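Local atomic coordinates of tryptophanyl-tRNA synthetase (Cryptosporidium parvum Iowa II, PDB entry 3HV0), a protein that probably attaches L-tryptophan to its cognate tRNA at the expense of ATP, this chain being the class I synthetase portion of a longer protein. Residues S85-V90 with F277-E282. Numbering follows the deposited sequence.
Sequences SESLHV and FVNDNE
The backbone N of V278 donates to L88 O at 3.1 Å in a nearly straight hydrogen bond (N-H...O 164°), and the same carbonyl oxygen also receives a CA-H...O contact from F277. With a second backbone bond between V90 and I276, this makes a single beta bridge that pairs H89 with F277, their CA atoms 4.2 Å apart, in two loops without strand structure. The H89 and F277 side chains run side by side in the same direction. The rings meet obliquely, centroids 4.8 Å apart and planes at 48°. The CD1 edge of the phenyl ring lies 3.5 Å from S87 O, close to the ring plane.

S87 reaches across with OG anti to its own backbone N (chi1 -170°), which sets the hydroxyl against V278 CG2 and brings it to N279 OD1 in a weak hydrogen bond of 3.3 Å. V90 CG2 adds a loose apolar touch on V278 CG1.

S85 OG, itself bonded to R81, donates to S87 O at 2.6 Å, tying down the carbonyl that meets the phenyl edge. A type I turn runs from F277 to D280, closed by D280 N to F277 O; F277 N also reaches D280 OD2 from above the carboxylate plane, an oxygen that K288 holds in a salt bridge.

H89 opens HVGH, the HIGH signature that contacts ATP in other class I synthetases; its ring meets that of H92, and its side chain lies about 9 Å from bound tryptophan. The other loop follows the unmodelled KMSKS-type motif. V278 sits between D141 of helix 128-143, which also binds L88 N, and H362 of helix 344-367, where V90 packs too. The bridge thus joins the loop before helix 93-106 to the one leading into helix 282-292.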
loop_
_atom_site.group_PDB
_atom_site.type_symbol
_atom_site.label_atom_id
_atom_site.label_comp_id
_atom_site.label_asym_id
_atom_site.label_seq_id
_atom_site.Cartn_x
_atom_site.Cartn_y
_atom_site.Cartn_z
ATOM N N SER A 85 9.919 19.431 3.144
ATOM C CA SER A 85 9.953 20.863 3.468
ATOM C C SER A 85 8.860 21.541 2.672
ATOM O O SER A 85 8.448 21.047 1.625
ATOM C CB SER A 85 11.314 21.476 3.109
ATOM O OG SER A 85 11.492 21.566 1.699
ATOM N N GLU A 86 8.405 22.681 3.172
ATOM C CA GLU A 86 7.295 23.399 2.557
ATOM C C GLU A 86 7.675 23.995 1.206
ATOM O O GLU A 86 6.814 24.112 0.326
ATOM C CB GLU A 86 6.760 24.488 3.478
ATOM C CG GLU A 86 5.312 24.841 3.164
ATOM C CD GLU A 86 4.747 25.915 4.064
ATOM O OE1 GLU A 86 4.394 25.590 5.224
ATOM O OE2 GLU A 86 4.635 27.074 3.589
ATOM N N SER A 87 8.951 24.352 1.039
ATOM C CA SER A 87 9.443 24.871 -0.234
ATOM C C SER A 87 10.565 24.015 -0.828
ATOM O O SER A 87 11.323 23.361 -0.126
ATOM C CB SER A 87 9.921 26.306 -0.058
ATOM O OG SER A 87 10.182 26.879 -1.327
ATOM N N LEU A 88 10.653 24.010 -2.146
ATOM C CA LEU A 88 11.711 23.284 -2.844
ATOM C C LEU A 88 13.023 24.054 -2.737
ATOM O O LEU A 88 13.019 25.287 -2.798
ATOM C CB LEU A 88 11.341 23.077 -4.315
ATOM C CG LEU A 88 10.602 21.753 -4.623
ATOM C CD1 LEU A 88 9.383 21.520 -3.715
ATOM C CD2 LEU A 88 10.208 21.689 -6.094
ATOM N N HIS A 89 14.138 23.329 -2.562
ATOM C CA HIS A 89 15.475 23.946 -2.685
ATOM C C HIS A 89 15.673 24.270 -4.159
ATOM O O HIS A 89 14.981 23.726 -5.028
ATOM C CB HIS A 89 16.615 23.024 -2.234
ATOM C CG HIS A 89 16.445 22.452 -0.857
ATOM N ND1 HIS A 89 16.578 21.106 -0.588
ATOM C CD2 HIS A 89 16.174 23.044 0.330
ATOM C CE1 HIS A 89 16.390 20.891 0.705
ATOM N NE2 HIS A 89 16.142 22.051 1.286
ATOM N N VAL A 90 16.621 25.144 -4.453
ATOM C CA VAL A 90 16.940 25.443 -5.839
ATOM C C VAL A 90 17.582 24.219 -6.503
ATOM O O VAL A 90 17.474 24.039 -7.728
ATOM C CB VAL A 90 17.842 26.690 -5.952
ATOM C CG1 VAL A 90 18.106 27.051 -7.400
ATOM C CG2 VAL A 90 17.179 27.870 -5.257
ATOM N N PHE A 277 16.189 28.218 -0.747
ATOM C CA PHE A 277 14.835 27.857 -1.171
ATOM C C PHE A 277 14.309 28.808 -2.252
ATOM O O PHE A 277 14.704 29.968 -2.322
ATOM C CB PHE A 277 13.873 27.838 0.012
ATOM C CG PHE A 277 14.232 26.845 1.082
ATOM C CD1 PHE A 277 13.739 25.544 1.042
ATOM C CD2 PHE A 277 15.031 27.217 2.151
ATOM C CE1 PHE A 277 14.050 24.628 2.055
ATOM C CE2 PHE A 277 15.351 26.309 3.160
ATOM C CZ PHE A 277 14.865 25.011 3.107
ATOM N N VAL A 278 13.399 28.316 -3.093
ATOM C CA VAL A 278 12.841 29.156 -4.166
ATOM C C VAL A 278 11.996 30.320 -3.659
ATOM O O VAL A 278 11.763 31.261 -4.410
ATOM C CB VAL A 278 11.994 28.345 -5.177
ATOM C CG1 VAL A 278 12.854 27.317 -5.892
ATOM C CG2 VAL A 278 10.824 27.695 -4.487
ATOM N N ASN A 279 11.533 30.256 -2.408
ATOM C CA ASN A 279 10.798 31.370 -1.793
ATOM C C ASN A 279 11.650 32.252 -0.867
ATOM O O ASN A 279 11.106 33.026 -0.077
ATOM C CB ASN A 279 9.579 30.853 -1.035
ATOM C CG ASN A 279 9.944 30.092 0.223
ATOM O OD1 ASN A 279 11.035 29.538 0.341
ATOM N ND2 ASN A 279 9.019 30.048 1.167
ATOM N N ASP A 280 12.974 32.138 -0.961
ATOM C CA ASP A 280 13.875 33.005 -0.198
ATOM C C ASP A 280 13.932 34.399 -0.816
ATOM O O ASP A 280 13.989 34.549 -2.042
ATOM C CB ASP A 280 15.302 32.428 -0.132
ATOM C CG ASP A 280 15.524 31.506 1.058
ATOM O OD1 ASP A 280 14.708 31.501 1.998
ATOM O OD2 ASP A 280 16.550 30.796 1.060
ATOM N N ASN A 281 13.918 35.414 0.047
ATOM C CA ASN A 281 14.111 36.794 -0.391
ATOM C C ASN A 281 15.594 37.068 -0.639
ATOM O O ASN A 281 16.441 36.255 -0.287
ATOM C CB ASN A 281 13.501 37.793 0.616
ATOM C CG ASN A 281 14.133 37.713 1.998
ATOM O OD1 ASN A 281 15.294 37.334 2.149
ATOM N ND2 ASN A 281 13.371 38.094 3.017
ATOM N N GLU A 282 15.889 38.222 -1.229
ATOM C CA GLU A 282 17.266 38.630 -1.550
ATOM C C GLU A 282 18.212 38.555 -0.346
ATOM O O GLU A 282 19.343 38.102 -0.466
ATOM C CB GLU A 282 17.283 40.059 -2.120
ATOM C CG GLU A 282 18.469 40.353 -3.038
ATOM C CD GLU A 282 18.350 41.684 -3.779
ATOM O OE1 GLU A 282 17.351 42.411 -3.573
ATOM O OE2 GLU A 282 19.259 42.003 -4.578
#